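Local coordinates for polyphosphate kinase (Porphyromonas gingivalis, PDB 2O8R), which probably catalyses the reversible transfer of the terminal phosphate of ATP to make long-chain inorganic polyphosphate, at residues L25-A29 with L97-I101; S43-S47 with L303-A307; S19-R23 with L663-Y667. The protein carries 3 engineered substitutions. All coordinates share one frame. Numbering follows the deposited sequence.

Contact 1: L25-A29 with L97-I101; sequences LMEAA and LYYRI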
loop_
_atom_site.group_PDB
_atom_site.type_symbol
_atom_site.label_atom_id
_atom_site.label_comp_id
_atom_site.label_asym_id
_atom_site.label_seq_id
_atom_site.Cartn_x
_atom_site.Cartn_y
_atom_site.Cartn_z
ATOM N N LEU A 25 7.615 5.369 -27.482
ATOM C CA LEU A 25 8.497 4.334 -28.015
ATOM C C LEU A 25 9.801 4.918 -28.559
ATOM O O LEU A 25 10.850 4.293 -28.461
ATOM C CB LEU A 25 7.782 3.524 -29.101
ATOM C CG LEU A 25 8.448 2.228 -29.568
ATOM C CD1 LEU A 25 9.068 1.479 -28.412
ATOM C CD2 LEU A 25 7.441 1.347 -30.265
HETATM N N MSE A 26 9.734 6.116 -29.129
HETATM C CA MSE A 26 10.932 6.773 -29.639
HETATM C C MSE A 26 11.933 7.169 -28.557
HETATM O O MSE A 26 13.144 7.051 -28.781
HETATM C CB MSE A 26 10.566 7.969 -30.494
HETATM C CG MSE A 26 10.113 7.562 -31.870
HETATM SE SE MSE A 26 9.079 8.942 -32.771
HETATM C CE MSE A 26 9.153 8.164 -34.574
ATOM N N GLU A 27 11.448 7.625 -27.396
ATOM C CA GLU A 27 12.350 7.940 -26.292
ATOM C C GLU A 27 13.198 6.732 -25.995
ATOM O O GLU A 27 14.395 6.862 -25.745
ATOM C CB GLU A 27 11.611 8.361 -25.035
ATOM C CG GLU A 27 11.178 9.808 -25.031
ATOM C CD GLU A 27 12.326 10.761 -24.794
ATOM O OE1 GLU A 27 13.235 10.404 -24.034
ATOM O OE2 GLU A 27 12.316 11.873 -25.356
ATOM N N ALA A 28 12.576 5.557 -26.060
ATOM C CA ALA A 28 13.292 4.310 -25.851
ATOM C C ALA A 28 14.394 4.081 -26.891
ATOM O O ALA A 28 15.444 3.536 -26.564
ATOM C CB ALA A 28 12.333 3.168 -25.834
ATOM N N ALA A 29 14.162 4.536 -28.124
ATOM C CA ALA A 29 15.113 4.388 -29.238
ATOM C C ALA A 29 16.226 5.421 -29.228
ATOM O O ALA A 29 17.164 5.324 -30.027
ATOM C CB ALA A 29 14.377 4.443 -30.580
ATOM N N LEU A 97 8.818 -2.692 -33.822
ATOM C CA LEU A 97 9.773 -1.680 -33.406
ATOM C C LEU A 97 10.259 -1.908 -31.965
ATOM O O LEU A 97 11.470 -1.914 -31.716
ATOM C CB LEU A 97 9.153 -0.291 -33.547
ATOM C CG LEU A 97 9.982 0.904 -33.092
ATOM C CD1 LEU A 97 11.332 0.954 -33.806
ATOM C CD2 LEU A 97 9.196 2.154 -33.349
ATOM N N TYR A 98 9.313 -2.101 -31.040
ATOM C CA TYR A 98 9.604 -2.347 -29.627
ATOM C C TYR A 98 10.649 -3.448 -29.431
ATOM O O TYR A 98 11.641 -3.261 -28.720
ATOM C CB TYR A 98 8.310 -2.722 -28.906
ATOM C CG TYR A 98 8.343 -2.692 -27.389
ATOM C CD1 TYR A 98 7.749 -1.648 -26.686
ATOM C CD2 TYR A 98 8.914 -3.731 -26.660
ATOM C CE1 TYR A 98 7.749 -1.627 -25.299
ATOM C CE2 TYR A 98 8.923 -3.716 -25.268
ATOM C CZ TYR A 98 8.338 -2.668 -24.598
ATOM O OH TYR A 98 8.351 -2.660 -23.221
ATOM N N TYR A 99 10.436 -4.590 -30.074
ATOM C CA TYR A 99 11.355 -5.707 -29.916
ATOM C C TYR A 99 12.726 -5.480 -30.555
ATOM O O TYR A 99 13.744 -5.935 -30.027
ATOM C CB TYR A 99 10.704 -7.001 -30.380
ATOM C CG TYR A 99 9.757 -7.579 -29.345
ATOM C CD1 TYR A 99 10.220 -8.426 -28.335
ATOM C CD2 TYR A 99 8.405 -7.273 -29.365
ATOM C CE1 TYR A 99 9.356 -8.956 -27.381
ATOM C CE2 TYR A 99 7.535 -7.801 -28.418
ATOM C CZ TYR A 99 8.016 -8.634 -27.433
ATOM O OH TYR A 99 7.143 -9.150 -26.517
ATOM N N ARG A 100 12.746 -4.753 -31.669
ATOM C CA ARG A 100 13.994 -4.299 -32.260
ATOM C C ARG A 100 14.782 -3.454 -31.262
ATOM O O ARG A 100 15.956 -3.706 -31.033
ATOM C CB ARG A 100 13.747 -3.530 -33.560
ATOM C CG ARG A 100 13.894 -4.377 -34.810
ATOM C CD ARG A 100 13.783 -3.540 -36.072
ATOM N NE ARG A 100 12.393 -3.269 -36.421
ATOM C CZ ARG A 100 11.863 -2.057 -36.555
ATOM N NH1 ARG A 100 12.610 -0.972 -36.390
ATOM N NH2 ARG A 100 10.579 -1.935 -36.866
ATOM N N ILE A 101 14.130 -2.478 -30.641
ATOM C CA ILE A 101 14.789 -1.662 -29.624
ATOM C C ILE A 101 15.280 -2.535 -28.476
ATOM O O ILE A 101 16.418 -2.406 -28.038
ATOM C CB ILE A 101 13.865 -0.548 -29.106
ATOM C CG1 ILE A 101 13.499 0.376 -30.257
ATOM C CG2 ILE A 101 14.561 0.292 -28.061
ATOM C CD1 ILE A 101 12.357 1.281 -29.978
#
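Two helical segments of the N-terminal domain, 25-29 and 97-101, lie side by side with their axes 10.1 Å apart at closest approach and their N-to-C directions only 23° from parallel. The side chains that meet are apolar where they touch, and no hydrogen bond crosses. Leu97 comes first: its CA-to-CB bond points at the partner helix, and its CD2 meets Leu25 CD2 at 3.6 Å. One residue on, the CA-to-CB bond of Tyr98 runs sideways to the partner, and its ring carbon CD1 lies 3.8 Å from Leu25 CD1; an aromatic ring suits this place because its carbons can pack here while the hydroxyl makes weak hydrogen bonds with Ser46 OG and Leu42 O of helix 35-63. Ile101, a turn after Leu97, closes the seam. Its CD1 touches Leu25 CD1 at 3.6 Å and Ala29 CB at 3.8 Å, and its CG2 lies 3.7 Å from Ala28 O. A beta-branched residue fills the space here because Ala28 and Ala29 are small, and the CA atoms of Ala29 and Ile101 come within 6.1 Å. Leu25, the residue most covered, reaches all three partners. Helix 35-63 runs the other way against both, making an up-down-up three-helix arrangement; its Leu42 and Phe45 pack on Leu25, and Phe45 also meets the Tyr98 ring. Selenomethionine Met26 points away from helix 83-112 and rests on strand 665-667.

Contact 2: S43-S47 with L303-A307; sequences SIFSS and LQDLA. With SO4 (sulfate ion), chain D.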
loop_
_atom_site.group_PDB
_atom_site.type_symbol
_atom_site.label_atom_id
_atom_site.label_comp_id
_atom_site.label_asym_id
_atom_site.label_seq_id
_atom_site.Cartn_x
_atom_site.Cartn_y
_atom_site.Cartn_z
ATOM N N SER A 43 8.690 0.541 -20.680
ATOM C CA SER A 43 7.670 0.176 -19.701
ATOM C C SER A 43 6.414 1.060 -19.807
ATOM O O SER A 43 5.290 0.553 -19.864
ATOM C CB SER A 43 8.276 0.226 -18.291
ATOM O OG SER A 43 7.366 0.757 -17.345
ATOM N N ILE A 44 6.628 2.375 -19.858
ATOM C CA ILE A 44 5.555 3.358 -20.000
ATOM C C ILE A 44 4.716 3.071 -21.236
ATOM O O ILE A 44 3.487 3.007 -21.147
ATOM C CB ILE A 44 6.085 4.810 -20.067
ATOM C CG1 ILE A 44 6.651 5.234 -18.708
ATOM C CG2 ILE A 44 4.977 5.762 -20.504
ATOM C CD1 ILE A 44 7.438 6.550 -18.728
ATOM N N PHE A 45 5.391 2.869 -22.370
ATOM C CA PHE A 45 4.722 2.541 -23.629
ATOM C C PHE A 45 3.798 1.341 -23.467
ATOM O O PHE A 45 2.669 1.339 -23.969
ATOM C CB PHE A 45 5.749 2.256 -24.722
ATOM C CG PHE A 45 5.157 1.698 -25.981
ATOM C CD1 PHE A 45 4.777 2.536 -27.010
ATOM C CD2 PHE A 45 4.996 0.327 -26.146
ATOM C CE1 PHE A 45 4.236 2.027 -28.175
ATOM C CE2 PHE A 45 4.466 -0.188 -27.306
ATOM C CZ PHE A 45 4.080 0.657 -28.325
ATOM N N SER A 46 4.295 0.328 -22.765
ATOM C CA SER A 46 3.545 -0.885 -22.537
ATOM C C SER A 46 2.328 -0.613 -21.665
ATOM O O SER A 46 1.232 -1.081 -21.989
ATOM C CB SER A 46 4.428 -1.948 -21.890
ATOM O OG SER A 46 5.510 -2.296 -22.730
ATOM N N SER A 47 2.517 0.138 -20.573
ATOM C CA SER A 47 1.393 0.451 -19.663
ATOM C C SER A 47 0.323 1.340 -20.294
ATOM O O SER A 47 -0.864 1.174 -20.010
ATOM C CB SER A 47 1.870 1.062 -18.336
ATOM O OG SER A 47 2.997 1.885 -18.537
ATOM N N LEU A 303 5.684 -6.448 -20.699
ATOM C CA LEU A 303 6.976 -5.832 -20.497
ATOM C C LEU A 303 6.935 -4.482 -19.788
ATOM O O LEU A 303 7.946 -3.795 -19.722
ATOM C CB LEU A 303 7.724 -5.729 -21.813
ATOM C CG LEU A 303 8.301 -7.058 -22.272
ATOM C CD1 LEU A 303 8.889 -6.877 -23.655
ATOM C CD2 LEU A 303 9.362 -7.525 -21.301
ATOM N N GLN A 304 5.781 -4.108 -19.242
ATOM C CA GLN A 304 5.703 -2.908 -18.427
ATOM C C GLN A 304 6.435 -3.170 -17.126
ATOM O O GLN A 304 6.777 -2.231 -16.400
ATOM C CB GLN A 304 4.261 -2.497 -18.153
ATOM C CG GLN A 304 3.320 -3.638 -17.767
ATOM C CD GLN A 304 2.572 -4.154 -18.973
ATOM O OE1 GLN A 304 3.175 -4.644 -19.922
ATOM N NE2 GLN A 304 1.255 -4.015 -18.962
ATOM N N ASP A 305 6.682 -4.456 -16.855
ATOM C CA ASP A 305 7.497 -4.894 -15.721
ATOM C C ASP A 305 8.957 -4.509 -15.877
ATOM O O ASP A 305 9.735 -4.701 -14.945
ATOM C CB ASP A 305 7.427 -6.411 -15.525
ATOM C CG ASP A 305 6.034 -6.907 -15.184
ATOM O OD1 ASP A 305 5.167 -6.083 -14.820
ATOM O OD2 ASP A 305 5.808 -8.133 -15.280
ATOM N N LEU A 306 9.341 -3.983 -17.044
ATOM C CA LEU A 306 10.709 -3.487 -17.222
ATOM C C LEU A 306 11.026 -2.378 -16.223
ATOM O O LEU A 306 12.178 -2.180 -15.850
ATOM C CB LEU A 306 10.979 -3.040 -18.662
ATOM C CG LEU A 306 11.171 -4.158 -19.707
ATOM C CD1 LEU A 306 11.652 -3.581 -21.015
ATOM C CD2 LEU A 306 12.141 -5.242 -19.252
ATOM N N ALA A 307 9.989 -1.686 -15.762
ATOM C CA ALA A 307 10.122 -0.661 -14.734
ATOM C C ALA A 307 10.677 -1.238 -13.437
ATOM O O ALA A 307 11.142 -0.493 -12.577
ATOM C CB ALA A 307 8.772 0.007 -14.477
HETATM S S SO4 D . 4.696 -5.117 -25.273
HETATM O O1 SO4 D . 5.322 -3.864 -24.865
HETATM O O2 SO4 D . 5.595 -5.842 -26.167
HETATM O O3 SO4 D . 4.403 -5.945 -24.094
HETATM O O4 SO4 D . 3.471 -4.802 -26.007
#
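Ser43, Gln304 and Ser46 carry most of this contact, in which a helical segment of the N-terminal domain, 43-47, meets the 3-10 segment 303-307 of the middle domain. Ser43 is the most heavily covered. Its CA lies only 3.9 Å from the CA of Gln304, a closeness that a small side chain allows, and its OG donates a hydrogen bond to Gln304 O at 3.2 Å. The same OG is 3.3 Å from Ala307 CB, where a methyl group fits without crowding the hydroxyl. Gln304 adds its side chain to this backbone link: with chi1 near +44° it folds along the helix, so that CB sits 4.0 Å from Ser47 N and OE1 3.6 Å from Ser46 CB, both van der Waals contacts. Its carbonyl also receives a weak bond of 3.3 Å from Ala307 N, while Leu306 N binds Leu303 O at 3.0 Å within the tight 3-10 coil. Ser46 points toward the loop, its OG 3.9 Å from Leu303 C, and hydrogen-bonds to sulfate O1 at 2.7 Å. Leu303 and Leu306 turn apolar surface to helix 83-112. Ser47 directly precedes Asn48, a predicted ATP-binding residue, so this interdomain contact borders the probable nucleotide site. Ser43 supplies the single hydrogen bond across the junction, and Ser46 packs by van der Waals contact while its hydroxyl turns to the sulfate, which, though probably from the crystallisation liquor, marks a spot able to hold a tetrahedral anion.

Contact 3: S19-R23 with L663-Y667; sequences SFNER and LNNIY
Helical segment 19-23 faces segment 663-667, whose residues 665-667 form the outermost strand, within this chain, of the second C-terminal domain's sheet; helix and strand directions differ by 37°, with axes 9.8 Å apart. Leu663 has left-handed backbone angles (63/23), after which the chain extends. CA atoms pair Ser19 with Leu663 at 6.2 Å and Arg23 with Asn665 at 6.5 Å.

Two direct hydrogen bonds fix this register. Ser19 OG (chi1 t) donates to Leu663 O at 2.7 Å, and Asn665 ND2 (chi1 m) to Ser19 O at 2.8 Å. Arg589 NH1 hydrogen-bonds to both Asn665 OD1 and Ser19 OG.

One water bridges Glu22 OE1 (2.9 Å) and, weakly, Asn665 N (3.4 Å); Glu22 OE2 is salt-bridged to Arg93.

In packing, Tyr667 OH (chi1 m, -81°) sits over the Arg23 guanidinium (chi1-chi3 t, p, t), 3.5 Å from NH1; NH2 serves Lys655 O and Glu27.

Side-chain hydroxyl and amide groups bond to backbone carbonyls, so an N-terminal-domain helix joins the side of a PLD-family sheet mainly by hydrogen bonds.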
loop_
_atom_site.group_PDB
_atom_site.type_symbol
_atom_site.label_atom_id
_atom_site.label_comp_id
_atom_site.label_asym_id
_atom_site.label_seq_id
_atom_site.Cartn_x
_atom_site.Cartn_y
_atom_site.Cartn_z
ATOM N N SER A 19 -0.146 7.839 -32.218
ATOM C CA SER A 19 0.972 8.690 -32.591
ATOM C C SER A 19 1.772 9.111 -31.362
ATOM O O SER A 19 3.005 9.157 -31.387
ATOM C CB SER A 19 0.442 9.926 -33.322
ATOM O OG SER A 19 1.496 10.720 -33.813
ATOM N N PHE A 20 1.049 9.420 -30.288
ATOM C CA PHE A 20 1.648 9.803 -29.018
ATOM C C PHE A 20 2.450 8.640 -28.446
ATOM O O PHE A 20 3.587 8.819 -28.008
ATOM C CB PHE A 20 0.556 10.284 -28.058
ATOM C CG PHE A 20 0.889 10.123 -26.610
ATOM C CD1 PHE A 20 1.869 10.911 -26.013
ATOM C CD2 PHE A 20 0.191 9.204 -25.827
ATOM C CE1 PHE A 20 2.174 10.770 -24.667
ATOM C CE2 PHE A 20 0.484 9.049 -24.477
ATOM C CZ PHE A 20 1.475 9.833 -23.892
ATOM N N ASN A 21 1.886 7.441 -28.483
ATOM C CA ASN A 21 2.606 6.309 -27.933
ATOM C C ASN A 21 3.796 5.913 -28.798
ATOM O O ASN A 21 4.786 5.399 -28.281
ATOM C CB ASN A 21 1.693 5.129 -27.612
ATOM C CG ASN A 21 1.972 4.540 -26.236
ATOM O OD1 ASN A 21 2.415 5.238 -25.318
ATOM N ND2 ASN A 21 1.714 3.252 -26.087
ATOM N N GLU A 22 3.717 6.195 -30.098
ATOM C CA GLU A 22 4.886 6.090 -30.979
ATOM C C GLU A 22 6.039 6.982 -30.482
ATOM O O GLU A 22 7.191 6.550 -30.434
ATOM C CB GLU A 22 4.508 6.464 -32.410
ATOM C CG GLU A 22 5.683 6.636 -33.368
ATOM C CD GLU A 22 5.762 5.566 -34.459
ATOM O OE1 GLU A 22 6.577 5.756 -35.391
ATOM O OE2 GLU A 22 5.025 4.550 -34.400
ATOM N N ARG A 23 5.726 8.216 -30.093
ATOM C CA ARG A 23 6.738 9.130 -29.576
ATOM C C ARG A 23 7.335 8.658 -28.234
ATOM O O ARG A 23 8.502 8.937 -27.929
ATOM C CB ARG A 23 6.157 10.533 -29.457
ATOM C CG ARG A 23 7.070 11.537 -28.787
ATOM C CD ARG A 23 8.332 11.766 -29.593
ATOM N NE ARG A 23 9.237 12.669 -28.892
ATOM C CZ ARG A 23 10.300 12.278 -28.197
ATOM N NH1 ARG A 23 10.591 10.992 -28.102
ATOM N NH2 ARG A 23 11.075 13.176 -27.602
ATOM N N LEU A 663 0.491 12.401 -39.229
ATOM C CA LEU A 663 0.648 12.070 -37.795
ATOM C C LEU A 663 2.077 11.675 -37.359
ATOM O O LEU A 663 2.264 10.997 -36.340
ATOM C CB LEU A 663 -0.391 11.024 -37.338
ATOM C CG LEU A 663 -1.791 11.539 -36.963
ATOM C CD1 LEU A 663 -2.712 10.392 -36.639
ATOM C CD2 LEU A 663 -1.769 12.513 -35.790
ATOM N N ASN A 664 3.085 12.107 -38.112
ATOM C CA ASN A 664 4.444 11.701 -37.797
ATOM C C ASN A 664 5.122 12.605 -36.807
ATOM O O ASN A 664 4.933 13.829 -36.825
ATOM C CB ASN A 664 5.296 11.593 -39.047
ATOM C CG ASN A 664 4.934 10.411 -39.880
ATOM O OD1 ASN A 664 5.162 9.272 -39.484
ATOM N ND2 ASN A 664 4.366 10.666 -41.048
ATOM N N ASN A 665 5.917 11.979 -35.946
ATOM C CA ASN A 665 6.707 12.683 -34.961
ATOM C C ASN A 665 8.061 13.012 -35.581
ATOM O O ASN A 665 8.896 12.128 -35.810
ATOM C CB ASN A 665 6.860 11.821 -33.718
ATOM C CG ASN A 665 5.558 11.674 -32.933
ATOM O OD1 ASN A 665 5.062 12.641 -32.355
ATOM N ND2 ASN A 665 5.022 10.447 -32.877
ATOM N N ILE A 666 8.255 14.285 -35.896
ATOM C CA ILE A 666 9.488 14.731 -36.517
ATOM C C ILE A 666 10.297 15.584 -35.532
ATOM O O ILE A 666 9.838 16.644 -35.106
ATOM C CB ILE A 666 9.204 15.548 -37.807
ATOM C CG1 ILE A 666 8.145 14.875 -38.683
ATOM C CG2 ILE A 666 10.444 15.687 -38.605
ATOM C CD1 ILE A 666 8.559 13.534 -39.202
ATOM N N TYR A 667 11.487 15.101 -35.169
ATOM C CA TYR A 667 12.399 15.819 -34.269
ATOM C C TYR A 667 12.819 17.150 -34.860
ATOM O O TYR A 667 13.265 17.226 -36.007
ATOM C CB TYR A 667 13.685 15.023 -33.995
ATOM C CG TYR A 667 13.613 13.932 -32.960
ATOM C CD1 TYR A 667 13.555 14.227 -31.595
ATOM C CD2 TYR A 667 13.648 12.597 -33.344
ATOM C CE1 TYR A 667 13.500 13.206 -30.643
ATOM C CE2 TYR A 667 13.590 11.570 -32.399
ATOM C CZ TYR A 667 13.518 11.877 -31.057
ATOM O OH TYR A 667 13.470 10.842 -30.143
HETATM O O HOH W 1 6.201 8.600 -35.948
#

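Along the chain the segments run 19-23, 25-29, 43-47, 97-101, 303-307 and 663-667, so contacts 1 and 2 interlock and both lie within the span closed by contact 3. Helix 13-29 serves contacts 1 and 3, whose centres are about 12 Å apart; contact 2 is centred about 12 Å from contact 1 and 18 Å from contact 3. Contact 1 joins helices within the N-terminal domain, contact 2 ties that helical unit to the middle domain, and contact 3 ties it to the second C-terminal domain. The helices thus sit between two other domains, close to Asn48, a predicted ATP-binding residue, which hydrogen-bonds to Asn21.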